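Local coordinates for glucose-6-phosphate isomerase (Chlamydia trachomatis D/UW-3/CX, PDB 6OTU) that interconverts glucose-6-phosphate and fructose-6-phosphate, at the interface of chains A and B. Sequence-based numbering; all coordinates share one arbitrary frame. Chains: chain A/B, Glucose-6-phosphate isomerase.

The three contacts are patches of one two-fold symmetric interface, so each has a twin with the chains exchanged. The centres of the C-alpha atoms of contact 1 and contact 2 lie about 37 Å apart. Those of contact 1 and contact 3 are about 25 Å apart, and those of contact 2 and contact 3 about 30 Å. Helix 422-439 of chain A serves contact 1 and, through its first turn, contact 3. The centres of contact 1 and contact 2 are each about 12 Å from an active-site residue, A:His386 and A:Glu355 respectively. Contact 3 is more remote from both.

Contact 1: the interface of chains A and B. Residues chain A 393, 432-433, 435-436, 441, 450; chain B 499-500, 503, 521.
B:Leu499 presses one methyl onto the ring of A:Phe450. CD2 of B:Leu499 sits over the centre of one face, 3.5 Å from the ring centroid, in a CH-pi contact. The two side chains meet tip to tip. CG of B:Leu499 is anti to its backbone N (chi1 166°), which sends the isobutyl group towards the aromatic ring. The same methyl lies 4.0 Å above the imidazole plane of A:His393, over its centre. One methyl thus packs against two flat groups. A:His393 is held in turn by A:Gln433. Its NE2 gives a hydrogen bond of 2.8 Å to the amide oxygen OE1 of A:Gln433, nearly in the ring plane and fairly straight (166° at H). The bond should restrain the imidazole's rotation. Further along, CD1 of B:Leu503 reaches CB of A:Ala436 at 3.8 Å.

The polar fringe is looser. NE2 of A:Gln433 reaches the carbonyl O of B:Gly500 through a water, 2.9 Å from NE2. The pairing of A:Arg441 with B:Glu521 is a salt bridge in kind, but both residues are poorly ordered and their modelled separation is too short, so its geometry is doubtful. The patch fastens helix 495-511 of chain B, which carries the active-site residue B:Lys501, against helices 389-394 and 422-439 and the loop of A:Phe450 in chain A.

Contact 2: the interface of chains A and B. Residues chain A 157, 161, 185-186; chain B 380, 382-383.
This patch of the homodimer interface in a phosphoglucose isomerase of the GPI family sets loops of chain A against a loop and 3-10 helix of chain B. It joins the chains beside the sugar-phosphate pocket, to which A:Ile157 belongs. B:Asn383 is the chief contact residue of chain B here. It starts the 3-10 helix 383-386 and points its amide between A:Ile157, A:Ser185 and A:Asn186. That helix ends in B:His386, which in this family serves the active site of the partner chain.

The amide nitrogen ND2 of B:Asn383 donates a hydrogen bond of 2.9 Å to the hydroxyl OG of A:Ser185. The bond is fairly straight (161° at H), and OG lies in the amide plane. ND2 of B:Asn383 also contacts a water at 2.8 Å. The carboxylate oxygen OE1 of A:Glu161 is 2.8 Å from the same water oxygen, which links the amide to the acid. Together the hydroxyl and the water should hold the amide in its rotation.

A:Asn186 crosses B:Asn383 at about a right angle, and their amide planes are 87° apart. CG of A:Asn186 is anti to its backbone N (chi1 -155°), which turns OD1 towards the loop of chain B. There OD1 accepts a hydrogen bond of 2.9 Å from the backbone N of B:Thr382, which approaches from above the carbonyl plane. B:Thr382 follows a cis peptide bond. On the apolar side, CD1 of A:Ile157 packs 3.8 Å from CA of B:Asn383.

Contact 3: the interface of chains A and B. Residues chain A 340, 409-414, 423; chain B 189-190, 193.
B:Asp190 points its carboxylate at the loop A:Asn409 to A:Arg411, where two successive backbone N-H groups receive it. CG of B:Asp190 is anti to its carbonyl carbon (chi1 -79°), which carries the acid from helix 189-196 into the neighbouring chain. OD2 uses its syn lone pair to accept from the backbone N of A:Gln410 at 2.7 Å, in a nearly straight bond (175° at H). OD1 accepts from the backbone N of A:Arg411 at 3.0 Å, also on the syn side but tilted out of the carboxylate plane. This two-point grip fixes the rotation of the acid and would offset some of its charge.

A:Asn409 sets its amide steeply against the carboxylate, with the planes 78° apart, and CB leans towards both acid oxygens. Its own amide braces the loop: OD1 accepts a hydrogen bond of 2.7 Å from N of A:Gly412, and ND2 donates to OG of A:Ser423. OD2 of A:Asp414 accepts from both OG and N of A:Ser423 and so positions that hydroxyl.

A:Arg411, extended from CG to NE, crosses B:Asp190 at a slant. Its CD packs 3.6 Å from CB of B:Ala193, one turn further along the same helix. CB of A:Leu413 covers that methyl as well. B:Pro189, first in the helix, lies across A:Asn409 at about a right angle, with CG 3.9 Å from CG of A:Asp414. A water lies 2.6 Å from OD1 of B:Asp190 and also contacts both the N and the O of A:Leu413.

Contact 1: the interface of chains A and B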
loop_
_atom_site.group_PDB
_atom_site.type_symbol
_atom_site.label_atom_id
_atom_site.label_comp_id
_atom_site.label_asym_id
_atom_site.label_seq_id
_atom_site.Cartn_x
_atom_site.Cartn_y
_atom_site.Cartn_z
ATOM N N HIS A 393 -5.634 -4.731 16.341
ATOM C CA HIS A 393 -5.767 -4.968 17.779
ATOM C C HIS A 393 -7.218 -4.904 18.264
ATOM O O HIS A 393 -7.563 -5.592 19.230
ATOM C CB HIS A 393 -4.923 -3.955 18.583
ATOM C CG HIS A 393 -3.456 -4.267 18.609
ATOM N ND1 HIS A 393 -2.947 -5.420 19.171
ATOM C CD2 HIS A 393 -2.390 -3.581 18.132
ATOM C CE1 HIS A 393 -1.634 -5.437 19.026
ATOM N NE2 HIS A 393 -1.271 -4.337 18.390
ATOM N N ALA A 432 7.181 -7.745 20.219
ATOM C CA ALA A 432 6.148 -7.401 21.192
ATOM C C ALA A 432 4.766 -7.373 20.552
ATOM O O ALA A 432 3.777 -7.757 21.190
ATOM C CB ALA A 432 6.449 -6.059 21.850
ATOM N N GLN A 433 4.680 -6.944 19.284
ATOM C CA GLN A 433 3.383 -6.779 18.627
ATOM C C GLN A 433 2.792 -8.117 18.204
ATOM O O GLN A 433 1.587 -8.348 18.362
ATOM C CB GLN A 433 3.523 -5.842 17.422
ATOM C CG GLN A 433 3.764 -4.399 17.818
ATOM C CD GLN A 433 2.470 -3.583 17.901
ATOM O OE1 GLN A 433 1.383 -4.083 17.588
ATOM N NE2 GLN A 433 2.586 -2.321 18.336
ATOM N N LEU A 435 3.423 -11.074 19.688
ATOM C CA LEU A 435 2.930 -11.629 20.950
ATOM C C LEU A 435 1.634 -10.960 21.398
ATOM O O LEU A 435 0.687 -11.640 21.812
ATOM C CB LEU A 435 3.997 -11.490 22.029
ATOM C CG LEU A 435 5.144 -12.481 21.851
ATOM C CD1 LEU A 435 6.192 -12.250 22.903
ATOM C CD2 LEU A 435 4.640 -13.905 21.935
ATOM N N ALA A 436 1.572 -9.629 21.320
ATOM C CA ALA A 436 0.373 -8.919 21.750
ATOM C C ALA A 436 -0.825 -9.290 20.885
ATOM O O ALA A 436 -1.921 -9.529 21.406
ATOM C CB ALA A 436 0.626 -7.412 21.723
ATOM N N ARG A 441 -5.107 -9.001 25.745
ATOM C CA ARG A 441 -5.093 -8.406 27.086
ATOM C C ARG A 441 -6.506 -8.196 27.589
ATOM O O ARG A 441 -7.236 -7.382 27.018
ATOM C CB ARG A 441 -4.386 -7.072 27.088
ATOM C CG ARG A 441 -3.050 -7.234 27.605
ATOM C CD ARG A 441 -2.090 -6.209 27.064
ATOM N NE ARG A 441 -0.758 -6.759 27.271
ATOM C CZ ARG A 441 -0.259 -7.779 26.580
ATOM N NH1 ARG A 441 -0.987 -8.285 25.546
ATOM N NH2 ARG A 441 0.951 -8.268 26.884
ATOM N N PHE A 450 -8.175 -6.188 24.532
ATOM C CA PHE A 450 -7.604 -6.709 23.301
ATOM C C PHE A 450 -7.886 -8.205 23.301
ATOM O O PHE A 450 -7.411 -8.925 24.182
ATOM C CB PHE A 450 -6.106 -6.394 23.239
ATOM C CG PHE A 450 -5.799 -4.919 23.369
ATOM C CD1 PHE A 450 -5.756 -4.104 22.250
ATOM C CD2 PHE A 450 -5.582 -4.345 24.608
ATOM C CE1 PHE A 450 -5.490 -2.740 22.370
ATOM C CE2 PHE A 450 -5.310 -2.986 24.732
ATOM C CZ PHE A 450 -5.267 -2.187 23.616
ATOM N N LEU B 499 -1.560 1.347 23.130
ATOM C CA LEU B 499 -0.959 0.081 23.536
ATOM C C LEU B 499 0.386 -0.136 22.849
ATOM O O LEU B 499 1.349 -0.609 23.471
ATOM C CB LEU B 499 -1.917 -1.061 23.217
ATOM C CG LEU B 499 -1.238 -2.419 23.289
ATOM C CD1 LEU B 499 -0.946 -2.744 24.741
ATOM C CD2 LEU B 499 -2.111 -3.463 22.636
ATOM N N GLY B 500 0.470 0.204 21.562
ATOM C CA GLY B 500 1.745 0.103 20.870
ATOM C C GLY B 500 2.825 0.936 21.535
ATOM O O GLY B 500 3.943 0.463 21.767
ATOM N N LEU B 503 3.820 -0.814 24.779
ATOM C CA LEU B 503 4.740 -1.920 24.499
ATOM C C LEU B 503 6.152 -1.415 24.221
ATOM O O LEU B 503 7.138 -2.042 24.635
ATOM C CB LEU B 503 4.242 -2.739 23.300
ATOM C CG LEU B 503 2.938 -3.512 23.531
ATOM C CD1 LEU B 503 2.369 -4.076 22.221
ATOM C CD2 LEU B 503 3.154 -4.608 24.578
ATOM N N GLU B 521 3.886 -9.638 28.038
ATOM C CA GLU B 521 4.792 -10.157 27.005
ATOM C C GLU B 521 6.100 -10.731 27.514
ATOM O O GLU B 521 6.700 -11.544 26.802
ATOM C CB GLU B 521 5.215 -9.075 26.015
ATOM C CG GLU B 521 4.303 -8.996 24.839
ATOM C CD GLU B 521 2.915 -8.634 25.243
ATOM O OE1 GLU B 521 1.972 -9.432 25.022
ATOM O OE2 GLU B 521 2.743 -7.549 25.831
HETATM O O HOH W 1 5.072 -1.767 19.816
#

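Contact 2: the interface of chains A and B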
loop_
_atom_site.group_PDB
_atom_site.type_symbol
_atom_site.label_atom_id
_atom_site.label_comp_id
_atom_site.label_asym_id
_atom_site.label_seq_id
_atom_site.Cartn_x
_atom_site.Cartn_y
_atom_site.Cartn_z
ATOM N N ILE A 157 6.183 -0.928 -16.710
ATOM C CA ILE A 157 5.030 -0.951 -15.822
ATOM C C ILE A 157 4.777 -2.381 -15.375
ATOM O O ILE A 157 5.243 -3.340 -15.998
ATOM C CB ILE A 157 3.786 -0.339 -16.527
ATOM C CG1 ILE A 157 2.661 0.009 -15.528
ATOM C CG2 ILE A 157 3.330 -1.232 -17.666
ATOM C CD1 ILE A 157 1.539 0.886 -16.146
ATOM N N GLU A 161 8.358 -3.138 -13.651
ATOM C CA GLU A 161 8.810 -2.100 -12.728
ATOM C C GLU A 161 8.891 -2.557 -11.278
ATOM O O GLU A 161 9.900 -2.301 -10.610
ATOM C CB GLU A 161 7.888 -0.875 -12.805
ATOM C CG GLU A 161 8.290 0.229 -11.817
ATOM C CD GLU A 161 7.112 0.955 -11.187
ATOM O OE1 GLU A 161 6.013 0.369 -11.092
ATOM O OE2 GLU A 161 7.292 2.122 -10.779
ATOM N N SER A 185 6.535 4.798 -15.095
ATOM C CA SER A 185 5.666 3.651 -15.322
ATOM C C SER A 185 4.284 4.065 -15.820
ATOM O O SER A 185 3.831 3.593 -16.868
ATOM C CB SER A 185 5.555 2.828 -14.034
ATOM O OG SER A 185 5.175 3.655 -12.931
ATOM N N ASN A 186 3.614 4.952 -15.084
ATOM C CA ASN A 186 2.237 5.332 -15.385
ATOM C C ASN A 186 2.134 6.011 -16.750
ATOM O O ASN A 186 3.025 6.752 -17.176
ATOM C CB ASN A 186 1.717 6.283 -14.293
ATOM C CG ASN A 186 0.189 6.265 -14.143
ATOM O OD1 ASN A 186 -0.552 5.978 -15.085
ATOM N ND2 ASN A 186 -0.280 6.593 -12.939
ATOM N N VAL B 380 -2.042 3.329 -7.436
ATOM C CA VAL B 380 -2.431 4.239 -8.512
ATOM C C VAL B 380 -2.755 3.467 -9.790
ATOM O O VAL B 380 -2.304 2.342 -10.018
ATOM C CB VAL B 380 -1.358 5.323 -8.780
ATOM C CG1 VAL B 380 -1.027 6.129 -7.509
ATOM C CG2 VAL B 380 -0.114 4.717 -9.402
ATOM N N THR B 382 -2.537 4.088 -14.106
ATOM C CA THR B 382 -2.932 2.770 -14.620
ATOM C C THR B 382 -2.117 1.562 -14.088
ATOM O O THR B 382 -2.402 0.425 -14.483
ATOM C CB THR B 382 -2.802 2.701 -16.168
ATOM O OG1 THR B 382 -1.458 3.036 -16.551
ATOM C CG2 THR B 382 -3.807 3.617 -16.905
ATOM N N ASN B 383 -1.094 1.784 -13.248
ATOM C CA ASN B 383 -0.263 0.651 -12.807
ATOM C C ASN B 383 -1.115 -0.497 -12.278
ATOM O O ASN B 383 -0.862 -1.662 -12.600
ATOM C CB ASN B 383 0.738 1.071 -11.731
ATOM C CG ASN B 383 1.624 2.208 -12.164
ATOM O OD1 ASN B 383 1.137 3.275 -12.507
ATOM N ND2 ASN B 383 2.936 1.998 -12.122
HETATM O O HOH W 2 3.576 -0.762 -11.992
#

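Contact 3: the interface of chains A and B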
loop_
_atom_site.group_PDB
_atom_site.type_symbol
_atom_site.label_atom_id
_atom_site.label_comp_id
_atom_site.label_asym_id
_atom_site.label_seq_id
_atom_site.Cartn_x
_atom_site.Cartn_y
_atom_site.Cartn_z
ATOM N N THR A 340 13.293 -0.336 6.444
ATOM C CA THR A 340 13.159 0.774 5.505
ATOM C C THR A 340 13.497 0.320 4.084
ATOM O O THR A 340 12.798 0.671 3.126
ATOM C CB THR A 340 14.046 1.948 5.956
ATOM O OG1 THR A 340 13.518 2.523 7.160
ATOM C CG2 THR A 340 14.121 3.042 4.891
ATOM N N ASN A 409 20.968 -3.243 11.046
ATOM C CA ASN A 409 20.641 -2.302 9.990
ATOM C C ASN A 409 21.617 -2.447 8.817
ATOM O O ASN A 409 22.670 -3.104 8.906
ATOM C CB ASN A 409 20.616 -0.871 10.533
ATOM C CG ASN A 409 21.954 -0.417 11.088
ATOM O OD1 ASN A 409 22.946 -0.320 10.358
ATOM N ND2 ASN A 409 21.980 -0.095 12.385
ATOM N N GLN A 410 21.244 -1.836 7.691
ATOM C CA GLN A 410 22.072 -1.910 6.496
ATOM C C GLN A 410 23.169 -0.854 6.484
ATOM O O GLN A 410 24.282 -1.120 6.022
ATOM C CB GLN A 410 21.214 -1.755 5.239
ATOM C CG GLN A 410 20.318 -2.926 4.926
ATOM C CD GLN A 410 19.508 -2.679 3.661
ATOM O OE1 GLN A 410 18.608 -1.836 3.642
ATOM N NE2 GLN A 410 19.851 -3.388 2.587
ATOM N N ARG A 411 22.888 0.343 6.990
ATOM C CA ARG A 411 23.733 1.481 6.669
ATOM C C ARG A 411 24.756 1.815 7.742
ATOM O O ARG A 411 25.559 2.725 7.527
ATOM C CB ARG A 411 22.864 2.698 6.389
ATOM C CG ARG A 411 22.055 2.528 5.121
ATOM C CD ARG A 411 21.201 3.722 4.892
ATOM N NE ARG A 411 20.197 3.467 3.877
ATOM C CZ ARG A 411 20.271 3.925 2.633
ATOM N NH1 ARG A 411 21.314 4.656 2.255
ATOM N NH2 ARG A 411 19.299 3.658 1.767
ATOM N N GLY A 412 24.739 1.125 8.882
ATOM C CA GLY A 412 25.754 1.315 9.899
ATOM C C GLY A 412 25.585 2.512 10.810
ATOM O O GLY A 412 26.489 2.778 11.605
ATOM N N LEU A 413 24.476 3.256 10.724
ATOM C CA LEU A 413 24.249 4.398 11.607
ATOM C C LEU A 413 23.256 4.009 12.698
ATOM O O LEU A 413 22.136 3.574 12.405
ATOM C CB LEU A 413 23.735 5.627 10.858
ATOM C CG LEU A 413 23.336 6.711 11.880
ATOM C CD1 LEU A 413 24.568 7.356 12.493
ATOM C CD2 LEU A 413 22.415 7.782 11.319
ATOM N N ASP A 414 23.667 4.171 13.950
ATOM C CA ASP A 414 22.828 3.799 15.077
ATOM C C ASP A 414 23.342 4.529 16.310
ATOM O O ASP A 414 24.351 5.237 16.264
ATOM C CB ASP A 414 22.800 2.274 15.274
ATOM C CG ASP A 414 21.480 1.783 15.871
ATOM O OD1 ASP A 414 20.804 2.583 16.557
ATOM O OD2 ASP A 414 21.127 0.598 15.674
ATOM N N SER A 423 18.304 -0.314 16.185
ATOM C CA SER A 423 18.095 -1.609 15.544
ATOM C C SER A 423 17.434 -2.594 16.508
ATOM O O SER A 423 16.487 -3.301 16.132
ATOM C CB SER A 423 19.420 -2.171 15.019
ATOM O OG SER A 423 19.869 -1.454 13.877
ATOM N N PRO B 189 16.872 3.018 12.188
ATOM C CA PRO B 189 17.822 4.107 11.916
ATOM C C PRO B 189 18.266 4.180 10.464
ATOM O O PRO B 189 18.875 5.185 10.071
ATOM C CB PRO B 189 18.997 3.777 12.837
ATOM C CG PRO B 189 18.954 2.281 12.933
ATOM C CD PRO B 189 17.490 1.927 12.954
ATOM N N ASP B 190 17.998 3.147 9.662
ATOM C CA ASP B 190 18.299 3.239 8.241
ATOM C C ASP B 190 17.485 4.348 7.594
ATOM O O ASP B 190 17.941 4.969 6.626
ATOM C CB ASP B 190 18.057 1.888 7.562
ATOM C CG ASP B 190 19.199 0.914 7.792
ATOM O OD1 ASP B 190 20.315 1.370 8.122
ATOM O OD2 ASP B 190 18.986 -0.309 7.653
ATOM N N ALA B 193 19.494 7.393 8.311
ATOM C CA ALA B 193 20.744 7.345 7.568
ATOM C C ALA B 193 20.538 7.682 6.091
ATOM O O ALA B 193 21.333 8.433 5.505
ATOM C CB ALA B 193 21.388 5.970 7.739
HETATM O O HOH W 3 21.814 2.928 9.606
HETATM O O HOH W 4 16.967 -1.230 6.071
#